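Local coordinates for protein endopolygalacturonase (Chondrostereum purpureum, PDB 1KCD) that probably cleaves the alpha-1,4 linkages of polygalacturonic acid by hydrolysis, as a fungal endopolygalacturonase of glycosyl hydrolase family 28, at residues 118-123 with 154-159; 150-155 with 170-175; 223-228 with 246-251. One frame throughout, in Å; residues are numbered along the deposited sequence.

Contact 1 (118-123 with 154-159); sequences PAQAIS and GFDVSA. With GTK (beta-D-galactofuranuronic acid), chain B.
The carbonyl oxygen of I122 is gripped twice by the neighbouring strand. D156 N donates to I122 O over 2.8 Å, with 166° at the hydrogen and the donor almost in line with the carbonyl bond, and the CA-H of F155 makes a weaker contact with the same oxygen, F155 CA lying 3.3 Å from I122 O. At the other end of the residue, I122 N gives a more bent bond to G154 O at 3.0 Å. I122 thus bonds through both its peptide groups to the two residues that flank F155, the register of a parallel pair, and S123 CA carries the ladder on toward D156 O at 3.4 Å.

The two faces of the pair differ. I122 and F155 run side by side into the interior, where the CD1 end of the isoleucine reaches F155 CE1 at 3.8 Å; I136 and V138 pack on I122 there, and I164 and V169 on the ring. The other face carries S123, which turns to K102, and D156. D156 OD2 rests against the aliphatic part of Q120, 3.3 Å from Q120 CG, while amide and carboxylate are turned 75° against each other. The bend in the glutamine chain (chi2 93°) leads its amide off to the sugar, where Q120 NE2 donates to O1 of the galactofuranuronic acid at 3.2 Å. Parallel pairing of successive coils, apolar inside, is characteristic of the right-handed parallel beta-helix of family 28; the loop residue Q120 reaches from it into the substrate cleft.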
loop_
_atom_site.group_PDB
_atom_site.type_symbol
_atom_site.label_atom_id
_atom_site.label_comp_id
_atom_site.label_asym_id
_atom_site.label_seq_id
_atom_site.Cartn_x
_atom_site.Cartn_y
_atom_site.Cartn_z
ATOM N N PRO A 118 14.547 1.343 -1.204
ATOM C CA PRO A 118 15.266 0.301 -0.446
ATOM C C PRO A 118 14.325 -0.765 0.095
ATOM O O PRO A 118 14.720 -1.950 0.039
ATOM C CB PRO A 118 15.982 1.095 0.651
ATOM C CG PRO A 118 16.229 2.477 0.005
ATOM C CD PRO A 118 14.949 2.726 -0.773
ATOM N N ALA A 119 13.193 -0.347 0.627
ATOM C CA ALA A 119 12.175 -1.317 1.092
ATOM C C ALA A 119 10.841 -0.618 0.952
ATOM O O ALA A 119 10.491 -0.287 -0.200
ATOM C CB ALA A 119 12.508 -1.825 2.468
ATOM N N GLN A 120 10.073 -0.372 1.986
ATOM C CA GLN A 120 8.717 0.148 1.800
ATOM C C GLN A 120 8.804 1.521 1.132
ATOM O O GLN A 120 9.631 2.374 1.532
ATOM C CB GLN A 120 8.028 0.293 3.136
ATOM C CG GLN A 120 7.759 -1.089 3.783
ATOM C CD GLN A 120 8.886 -1.500 4.707
ATOM O OE1 GLN A 120 10.037 -1.154 4.578
ATOM N NE2 GLN A 120 8.570 -2.355 5.688
ATOM N N ALA A 121 7.980 1.752 0.117
ATOM C CA ALA A 121 8.169 2.907 -0.767
ATOM C C ALA A 121 7.517 4.168 -0.233
ATOM O O ALA A 121 8.218 5.136 0.134
ATOM C CB ALA A 121 7.703 2.579 -2.181
ATOM N N ILE A 122 6.192 4.187 -0.136
ATOM C CA ILE A 122 5.494 5.416 0.293
ATOM C C ILE A 122 4.637 5.170 1.524
ATOM O O ILE A 122 3.712 4.335 1.475
ATOM C CB ILE A 122 4.623 5.941 -0.869
ATOM C CG1 ILE A 122 5.466 6.168 -2.131
ATOM C CG2 ILE A 122 3.882 7.219 -0.455
ATOM C CD1 ILE A 122 4.637 6.630 -3.318
ATOM N N SER A 123 4.958 5.885 2.601
ATOM C CA SER A 123 4.121 5.873 3.811
ATOM C C SER A 123 3.185 7.068 3.755
ATOM O O SER A 123 3.654 8.179 3.552
ATOM C CB SER A 123 5.059 5.933 5.012
ATOM O OG SER A 123 4.314 6.043 6.204
ATOM N N GLY A 154 4.176 -0.807 -1.933
ATOM C CA GLY A 154 3.944 0.416 -2.722
ATOM C C GLY A 154 3.482 1.540 -1.815
ATOM O O GLY A 154 4.133 2.606 -1.731
ATOM N N PHE A 155 2.367 1.342 -1.128
ATOM C CA PHE A 155 1.779 2.334 -0.255
ATOM C C PHE A 155 1.430 1.671 1.075
ATOM O O PHE A 155 0.672 0.699 1.063
ATOM C CB PHE A 155 0.475 2.893 -0.844
ATOM C CG PHE A 155 0.631 3.452 -2.241
ATOM C CD1 PHE A 155 0.968 4.831 -2.358
ATOM C CD2 PHE A 155 0.478 2.671 -3.362
ATOM C CE1 PHE A 155 1.102 5.366 -3.648
ATOM C CE2 PHE A 155 0.646 3.218 -4.611
ATOM C CZ PHE A 155 0.986 4.559 -4.779
ATOM N N ASP A 156 1.942 2.226 2.160
ATOM C CA ASP A 156 1.524 1.795 3.514
ATOM C C ASP A 156 0.705 2.919 4.094
ATOM O O ASP A 156 1.239 4.032 4.237
ATOM C CB ASP A 156 2.735 1.490 4.383
ATOM C CG ASP A 156 3.476 0.252 3.868
ATOM O OD1 ASP A 156 2.782 -0.738 3.491
ATOM O OD2 ASP A 156 4.723 0.290 3.907
ATOM N N VAL A 157 -0.551 2.688 4.421
ATOM C CA VAL A 157 -1.464 3.769 4.799
ATOM C C VAL A 157 -1.936 3.605 6.232
ATOM O O VAL A 157 -2.541 2.589 6.583
ATOM C CB VAL A 157 -2.696 3.763 3.865
ATOM C CG1 VAL A 157 -3.624 4.901 4.276
ATOM C CG2 VAL A 157 -2.279 3.865 2.416
ATOM N N SER A 158 -1.685 4.630 7.031
ATOM C CA SER A 158 -2.235 4.786 8.376
ATOM C C SER A 158 -2.766 6.209 8.433
ATOM O O SER A 158 -2.069 7.154 8.793
ATOM C CB SER A 158 -1.193 4.569 9.457
ATOM O OG SER A 158 -0.870 3.168 9.487
ATOM N N ALA A 159 -4.044 6.328 8.001
ATOM C CA ALA A 159 -4.569 7.677 7.776
ATOM C C ALA A 159 -6.080 7.605 7.497
ATOM O O ALA A 159 -6.571 6.580 7.041
ATOM C CB ALA A 159 -3.943 8.344 6.579
HETATM C C1 GTK B . 5.329 -3.822 5.658
HETATM O O1 GTK B . 5.568 -2.859 6.677
HETATM C C2 GTK B . 6.479 -4.763 5.432
HETATM O O2 GTK B . 6.307 -5.383 4.135
HETATM C C3 GTK B . 6.188 -5.874 6.466
HETATM O O3 GTK B . 7.000 -5.617 7.603
HETATM C C4 GTK B . 4.725 -5.657 6.871
HETATM O O4 GTK B . 4.216 -4.570 6.112
HETATM C C5 GTK B . 3.836 -6.897 6.833
HETATM O O5 GTK B . 3.516 -7.102 5.466
HETATM C C6 GTK B . 2.553 -6.898 7.607
HETATM O O6B GTK B . 2.701 -6.808 8.929
HETATM O O6A GTK B . 1.445 -6.944 7.104
#

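Contact 2 (150-155 with 170-175). With GTK (beta-D-galactofuranuronic acid), chain B; GTR (beta-D-galactopyranuronic acid), chain C.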
loop_
_atom_site.group_PDB
_atom_site.type_symbol
_atom_site.label_atom_id
_atom_site.label_comp_id
_atom_site.label_asym_id
_atom_site.label_seq_id
_atom_site.Cartn_x
_atom_site.Cartn_y
_atom_site.Cartn_z
ATOM N N HIS A 150 12.691 -6.861 -1.386
ATOM C CA HIS A 150 11.748 -7.521 -0.475
ATOM C C HIS A 150 11.158 -6.445 0.451
ATOM O O HIS A 150 11.832 -5.416 0.681
ATOM C CB HIS A 150 12.485 -8.618 0.275
ATOM C CG HIS A 150 11.521 -9.565 0.953
ATOM N ND1 HIS A 150 10.794 -10.478 0.220
ATOM C CD2 HIS A 150 11.167 -9.739 2.255
ATOM C CE1 HIS A 150 10.006 -11.189 1.040
ATOM N NE2 HIS A 150 10.217 -10.760 2.299
ATOM N N ASN A 151 9.956 -6.623 0.932
ATOM C CA ASN A 151 9.280 -5.608 1.758
ATOM C C ASN A 151 9.193 -4.254 1.070
ATOM O O ASN A 151 9.211 -3.208 1.726
ATOM C CB ASN A 151 9.915 -5.436 3.165
ATOM C CG ASN A 151 9.838 -6.724 3.951
ATOM O OD1 ASN A 151 10.875 -7.267 4.352
ATOM N ND2 ASN A 151 8.637 -7.182 4.244
ATOM N N THR A 152 9.033 -4.331 -0.264
ATOM C CA THR A 152 8.973 -3.131 -1.103
ATOM C C THR A 152 7.541 -2.661 -1.317
ATOM O O THR A 152 7.099 -2.380 -2.432
ATOM C CB THR A 152 9.683 -3.398 -2.450
ATOM O OG1 THR A 152 9.292 -4.705 -2.891
ATOM C CG2 THR A 152 11.204 -3.362 -2.286
ATOM N N ASP A 153 6.799 -2.526 -0.214
ATOM C CA ASP A 153 5.413 -2.116 -0.294
ATOM C C ASP A 153 5.246 -0.853 -1.119
ATOM O O ASP A 153 6.015 0.099 -1.003
ATOM C CB ASP A 153 4.845 -1.772 1.103
ATOM C CG ASP A 153 4.871 -2.888 2.143
ATOM O OD1 ASP A 153 5.801 -3.705 2.068
ATOM O OD2 ASP A 153 4.008 -2.903 3.042
ATOM N N GLY A 154 4.176 -0.807 -1.933
ATOM C CA GLY A 154 3.944 0.416 -2.722
ATOM C C GLY A 154 3.482 1.540 -1.815
ATOM O O GLY A 154 4.133 2.606 -1.731
ATOM N N PHE A 155 2.367 1.342 -1.128
ATOM C CA PHE A 155 1.779 2.334 -0.255
ATOM C C PHE A 155 1.430 1.671 1.075
ATOM O O PHE A 155 0.672 0.699 1.063
ATOM C CB PHE A 155 0.475 2.893 -0.844
ATOM C CG PHE A 155 0.631 3.452 -2.241
ATOM C CD1 PHE A 155 0.968 4.831 -2.358
ATOM C CD2 PHE A 155 0.478 2.671 -3.362
ATOM C CE1 PHE A 155 1.102 5.366 -3.648
ATOM C CE2 PHE A 155 0.646 3.218 -4.611
ATOM C CZ PHE A 155 0.986 4.559 -4.779
ATOM N N LYS A 170 4.995 -1.972 -9.146
ATOM C CA LYS A 170 5.760 -3.169 -9.552
ATOM C C LYS A 170 6.711 -3.456 -8.432
ATOM O O LYS A 170 7.627 -2.672 -8.196
ATOM C CB LYS A 170 6.493 -2.874 -10.858
ATOM C CG LYS A 170 5.562 -2.424 -11.978
ATOM C CD LYS A 170 6.344 -2.179 -13.277
ATOM C CE LYS A 170 5.367 -1.913 -14.434
ATOM N NZ LYS A 170 6.120 -1.589 -15.673
ATOM N N ASN A 171 6.472 -4.510 -7.650
ATOM C CA ASN A 171 7.254 -4.639 -6.438
ATOM C C ASN A 171 7.282 -6.088 -5.965
ATOM O O ASN A 171 7.033 -7.020 -6.769
ATOM C CB ASN A 171 6.706 -3.687 -5.348
ATOM C CG ASN A 171 5.347 -4.166 -4.875
ATOM O OD1 ASN A 171 4.697 -4.993 -5.494
ATOM N ND2 ASN A 171 4.938 -3.645 -3.690
ATOM N N GLN A 172 7.633 -6.271 -4.672
ATOM C CA GLN A 172 7.819 -7.601 -4.113
ATOM C C GLN A 172 7.051 -7.783 -2.817
ATOM O O GLN A 172 7.305 -8.762 -2.123
ATOM C CB GLN A 172 9.310 -7.928 -3.898
ATOM C CG GLN A 172 10.119 -7.935 -5.193
ATOM C CD GLN A 172 10.504 -6.537 -5.665
ATOM O OE1 GLN A 172 10.862 -5.641 -4.874
ATOM N NE2 GLN A 172 10.447 -6.283 -6.957
ATOM N N ASP A 173 6.154 -6.858 -2.463
ATOM C CA ASP A 173 5.373 -7.058 -1.247
ATOM C C ASP A 173 4.014 -6.398 -1.493
ATOM O O ASP A 173 3.612 -6.239 -2.676
ATOM C CB ASP A 173 6.072 -6.472 0.007
ATOM C CG ASP A 173 5.594 -7.135 1.290
ATOM O OD1 ASP A 173 6.297 -8.031 1.825
ATOM O OD2 ASP A 173 4.480 -6.827 1.776
ATOM N N ASP A 174 3.268 -6.056 -0.445
ATOM C CA ASP A 174 1.915 -5.522 -0.697
ATOM C C ASP A 174 1.941 -4.373 -1.682
ATOM O O ASP A 174 2.755 -3.452 -1.573
ATOM C CB ASP A 174 1.308 -5.060 0.646
ATOM C CG ASP A 174 0.970 -6.237 1.527
ATOM O OD1 ASP A 174 0.378 -7.222 0.998
ATOM O OD2 ASP A 174 1.237 -6.148 2.755
ATOM N N CYS A 175 1.005 -4.389 -2.610
ATOM C CA CYS A 175 0.796 -3.239 -3.478
ATOM C C CYS A 175 0.418 -2.010 -2.647
ATOM O O CYS A 175 0.957 -0.928 -2.748
ATOM C CB CYS A 175 -0.260 -3.648 -4.520
ATOM S SG CYS A 175 -0.483 -2.344 -5.771
HETATM C C1 GTK B . 5.329 -3.822 5.658
HETATM O O1 GTK B . 5.568 -2.859 6.677
HETATM C C2 GTK B . 6.479 -4.763 5.432
HETATM O O2 GTK B . 6.307 -5.383 4.135
HETATM C C3 GTK B . 6.188 -5.874 6.466
HETATM O O3 GTK B . 7.000 -5.617 7.603
HETATM C C4 GTK B . 4.725 -5.657 6.871
HETATM O O4 GTK B . 4.216 -4.570 6.112
HETATM C C5 GTK B . 3.836 -6.897 6.833
HETATM O O5 GTK B . 3.516 -7.102 5.466
HETATM C C6 GTK B . 2.553 -6.898 7.607
HETATM O O6B GTK B . 2.701 -6.808 8.929
HETATM O O6A GTK B . 1.445 -6.944 7.104
HETATM C C1 GTR C . 6.667 -12.022 3.496
HETATM C C2 GTR C . 7.533 -10.917 4.154
HETATM C C3 GTR C . 6.877 -10.508 5.358
HETATM C C4 GTR C . 5.434 -9.878 5.100
HETATM C C5 GTR C . 4.701 -10.972 4.293
HETATM C C6 GTR C . 3.344 -10.453 3.841
HETATM O O1 GTR C . 7.240 -12.381 2.255
HETATM O O2 GTR C . 8.830 -11.513 4.471
HETATM O O3 GTR C . 7.643 -9.428 6.017
HETATM O O4 GTR C . 5.551 -8.647 4.322
HETATM O O5 GTR C . 5.452 -11.352 3.126
HETATM O O6A GTR C . 3.088 -10.208 2.642
HETATM O O6B GTR C . 2.494 -10.281 4.729
#
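The carboxylates of D153 and D173 lie side by side with planes 10° apart, D153 OD1 being 3.4 Å from D173 OD2; D153 is turned to the galactofuranuronic acid and D173 to both sugars. N171 ND2 donates within its amide plane to T152 O (2.8 Å) and to D174 O (3.0 Å), reaching each carbonyl from above. The H150 ring uses its edge, NE2 sharing an in-plane hydrogen bond with O2 of the galactopyranuronic acid at 2.7 Å.

T152 is held between two bonds to Q172. With OG1 between its backbone N and carbonyl carbon (chi1 43°), it donates to Q172 OE1 at 2.7 Å and accepts from Q172 N at 2.9 Å. A valine here would probably leave Q172 N without its acceptor and Q172 OE1 without this donor, the glutamine amide keeping its NE2 bonds to D140 and D144.

G154 N also bonds to D174 O, and F155 N to C175 O, while D174 N fixes the D173 carboxylate through OD2 at 2.6 Å. N151 ND2 bridges the sugars, donating to O2 of the galactofuranuronic acid at 2.9 Å and to O3 of the galactopyranuronic acid. The N-T-D and Q-D-D sequences are two of the conserved motifs of family 28, lining its galacturonate-binding cleft.

Contact 3 (223-228 with 246-251). With GTR (beta-D-galactopyranuronic acid), chain C; GTK (beta-D-galactofuranuronic acid), chain B.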
loop_
_atom_site.group_PDB
_atom_site.type_symbol
_atom_site.label_atom_id
_atom_site.label_comp_id
_atom_site.label_asym_id
_atom_site.label_seq_id
_atom_site.Cartn_x
_atom_site.Cartn_y
_atom_site.Cartn_z
ATOM N N TYR A 223 -0.763 -13.006 -3.570
ATOM C CA TYR A 223 -2.152 -13.012 -3.119
ATOM C C TYR A 223 -2.919 -12.027 -3.994
ATOM O O TYR A 223 -2.282 -11.114 -4.556
ATOM C CB TYR A 223 -2.294 -12.569 -1.680
ATOM C CG TYR A 223 -1.424 -13.288 -0.664
ATOM C CD1 TYR A 223 -1.915 -14.367 0.069
ATOM C CD2 TYR A 223 -0.140 -12.836 -0.428
ATOM C CE1 TYR A 223 -1.121 -14.999 1.004
ATOM C CE2 TYR A 223 0.636 -13.477 0.537
ATOM C CZ TYR A 223 0.144 -14.554 1.225
ATOM O OH TYR A 223 0.910 -15.170 2.172
ATOM N N GLY A 224 -4.236 -12.220 -4.108
ATOM C CA GLY A 224 -5.021 -11.257 -4.871
ATOM C C GLY A 224 -5.423 -10.130 -3.920
ATOM O O GLY A 224 -4.917 -9.012 -4.024
ATOM N N VAL A 225 -6.330 -10.435 -3.008
ATOM C CA VAL A 225 -6.706 -9.519 -1.915
ATOM C C VAL A 225 -6.597 -10.249 -0.588
ATOM O O VAL A 225 -6.913 -11.439 -0.502
ATOM C CB VAL A 225 -8.100 -8.880 -2.096
ATOM C CG1 VAL A 225 -8.165 -8.116 -3.416
ATOM C CG2 VAL A 225 -9.218 -9.942 -2.014
ATOM N N ARG A 226 -6.134 -9.492 0.420
ATOM C CA ARG A 226 -6.085 -10.021 1.768
ATOM C C ARG A 226 -6.602 -9.028 2.805
ATOM O O ARG A 226 -6.395 -7.826 2.697
ATOM C CB ARG A 226 -4.623 -10.298 2.164
ATOM C CG ARG A 226 -3.960 -11.567 1.660
ATOM C CD ARG A 226 -2.708 -11.786 2.568
ATOM N NE ARG A 226 -1.717 -10.783 2.084
ATOM C CZ ARG A 226 -0.457 -10.788 2.478
ATOM N NH1 ARG A 226 -0.009 -11.671 3.396
ATOM N NH2 ARG A 226 0.421 -9.885 2.025
ATOM N N ILE A 227 -7.225 -9.623 3.845
ATOM C CA ILE A 227 -7.412 -8.897 5.088
ATOM C C ILE A 227 -6.723 -9.723 6.142
ATOM O O ILE A 227 -7.142 -10.861 6.380
ATOM C CB ILE A 227 -8.888 -8.662 5.451
ATOM C CG1 ILE A 227 -9.602 -8.037 4.233
ATOM C CG2 ILE A 227 -9.012 -7.824 6.736
ATOM C CD1 ILE A 227 -11.103 -7.809 4.538
ATOM N N LYS A 228 -5.648 -9.201 6.699
ATOM C CA LYS A 228 -4.814 -9.944 7.642
ATOM C C LYS A 228 -4.793 -9.240 8.968
ATOM O O LYS A 228 -4.538 -8.045 9.031
ATOM C CB LYS A 228 -3.362 -10.053 7.103
ATOM C CG LYS A 228 -2.807 -8.912 6.236
ATOM C CD LYS A 228 -1.316 -9.122 5.908
ATOM C CE LYS A 228 -0.851 -8.076 4.859
ATOM N NZ LYS A 228 0.591 -8.035 4.757
ATOM N N ASN A 246 -12.587 -5.551 -9.521
ATOM C CA ASN A 246 -11.156 -5.848 -9.609
ATOM C C ASN A 246 -10.893 -7.054 -10.482
ATOM O O ASN A 246 -11.641 -8.021 -10.459
ATOM C CB ASN A 246 -10.598 -6.112 -8.207
ATOM C CG ASN A 246 -10.858 -4.951 -7.287
ATOM O OD1 ASN A 246 -10.198 -3.919 -7.432
ATOM N ND2 ASN A 246 -11.834 -5.089 -6.346
ATOM N N THR A 247 -9.835 -6.944 -11.286
ATOM C CA THR A 247 -9.478 -8.004 -12.213
ATOM C C THR A 247 -8.107 -8.521 -11.808
ATOM O O THR A 247 -7.116 -7.791 -11.807
ATOM C CB THR A 247 -9.436 -7.470 -13.639
ATOM O OG1 THR A 247 -10.736 -6.922 -13.925
ATOM C CG2 THR A 247 -9.129 -8.604 -14.614
ATOM N N ILE A 248 -8.068 -9.815 -11.443
ATOM C CA ILE A 248 -6.843 -10.378 -10.821
ATOM C C ILE A 248 -6.483 -11.675 -11.504
ATOM O O ILE A 248 -7.360 -12.495 -11.768
ATOM C CB ILE A 248 -7.126 -10.565 -9.306
ATOM C CG1 ILE A 248 -7.516 -9.215 -8.670
ATOM C CG2 ILE A 248 -5.961 -11.224 -8.578
ATOM C CD1 ILE A 248 -7.707 -9.300 -7.139
ATOM N N SER A 249 -5.199 -11.930 -11.708
ATOM C CA SER A 249 -4.768 -13.196 -12.302
ATOM C C SER A 249 -3.313 -13.472 -11.939
ATOM O O SER A 249 -2.614 -12.573 -11.433
ATOM C CB SER A 249 -4.959 -13.114 -13.821
ATOM O OG SER A 249 -4.157 -12.079 -14.383
ATOM N N GLY A 250 -2.879 -14.712 -12.188
ATOM C CA GLY A 250 -1.494 -15.042 -11.952
ATOM C C GLY A 250 -1.171 -15.046 -10.461
ATOM O O GLY A 250 -0.067 -14.617 -10.069
ATOM N N ILE A 251 -2.100 -15.549 -9.666
ATOM C CA ILE A 251 -1.883 -15.559 -8.206
ATOM C C ILE A 251 -1.323 -16.886 -7.718
ATOM O O ILE A 251 -1.851 -17.967 -8.046
ATOM C CB ILE A 251 -3.236 -15.278 -7.533
ATOM C CG1 ILE A 251 -3.828 -13.941 -7.988
ATOM C CG2 ILE A 251 -3.086 -15.386 -6.015
ATOM C CD1 ILE A 251 -2.894 -12.736 -7.794
HETATM C C1 GTR C . 6.667 -12.022 3.496
HETATM C C2 GTR C . 7.533 -10.917 4.154
HETATM C C3 GTR C . 6.877 -10.508 5.358
HETATM C C4 GTR C . 5.434 -9.878 5.100
HETATM C C5 GTR C . 4.701 -10.972 4.293
HETATM C C6 GTR C . 3.344 -10.453 3.841
HETATM O O1 GTR C . 7.240 -12.381 2.255
HETATM O O2 GTR C . 8.830 -11.513 4.471
HETATM O O3 GTR C . 7.643 -9.428 6.017
HETATM O O4 GTR C . 5.551 -8.647 4.322
HETATM O O5 GTR C . 5.452 -11.352 3.126
HETATM O O6A GTR C . 3.088 -10.208 2.642
HETATM O O6B GTR C . 2.494 -10.281 4.729
HETATM C C1 GTK B . 5.329 -3.822 5.658
HETATM O O1 GTK B . 5.568 -2.859 6.677
HETATM C C2 GTK B . 6.479 -4.763 5.432
HETATM O O2 GTK B . 6.307 -5.383 4.135
HETATM C C3 GTK B . 6.188 -5.874 6.466
HETATM O O3 GTK B . 7.000 -5.617 7.603
HETATM C C4 GTK B . 4.725 -5.657 6.871
HETATM O O4 GTK B . 4.216 -4.570 6.112
HETATM C C5 GTK B . 3.836 -6.897 6.833
HETATM O O5 GTK B . 3.516 -7.102 5.466
HETATM C C6 GTK B . 2.553 -6.898 7.607
HETATM O O6B GTK B . 2.701 -6.808 8.929
HETATM O O6A GTK B . 1.445 -6.944 7.104
#
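Apolar packing alone joins the two segments, which share no hydrogen bond. I248 sends CG2 against G224 CA at 3.8 Å, and its CD1 meets V225 CG1 at 3.9 Å, the two side chains crossing at about a right angle. I251 covers the preceding peptide, CD1 lying 3.7 Å from Y223 O and CG2 beside G224 N. G224 sits where the chain turns its corner between faces of the coil, and as a glycine it lets I248 CG2 come close to its CA.

Layering of flat groups and methylenes orders the cleft-facing side of 223-228. R226 CD sits 3.6 Å above the plane of the Y223 ring, over its centre. The bend at chi3 (-76°) then folds the guanidinium back so that Y223 CE2 covers one of its faces and K228 CE the opposite one, an arrangement that fixes how the flat group is turned.

Charge completes the account. At the edge of the guanidinium, R226 NH2 donates to O6A of the galactopyranuronic acid at 2.8 Å, nearly straight (168°), and R226 NH1 to O6B at 3.2 Å. K228, extended beyond CG, brings NZ to the same O6B at 2.9 Å and to O6A of the galactofuranuronic acid at 2.7 Å. D174 forms salt bridges with both residues. R226, I227 and K228 make up the R-I-K motif of family 28, which contributes to binding galacturonate carboxylates on the parallel beta-helix.

In the fold
All three contacts are buried; contacts 1 and 2 lie near the middle of the chain, and contact 3 is farther out, its centre about 19 Å from that of contact 1. Contacts 1 and 3 draw on the same long parallel sheet, contact 1 by pairing two of its strands, contact 3 by packing the corner that leads into strand 226-230 against strand 247-251. Contact 2 instead joins the loops that lead into strands 155-158 and 176-179, and shares G154 and F155 with contact 1. Backbone bonding dominates in contact 1, side-chain polar networks in contact 2 and apolar packing in contact 3. Contacts 2 and 3 meet at the bound sugars and through a carboxylate of contact 2.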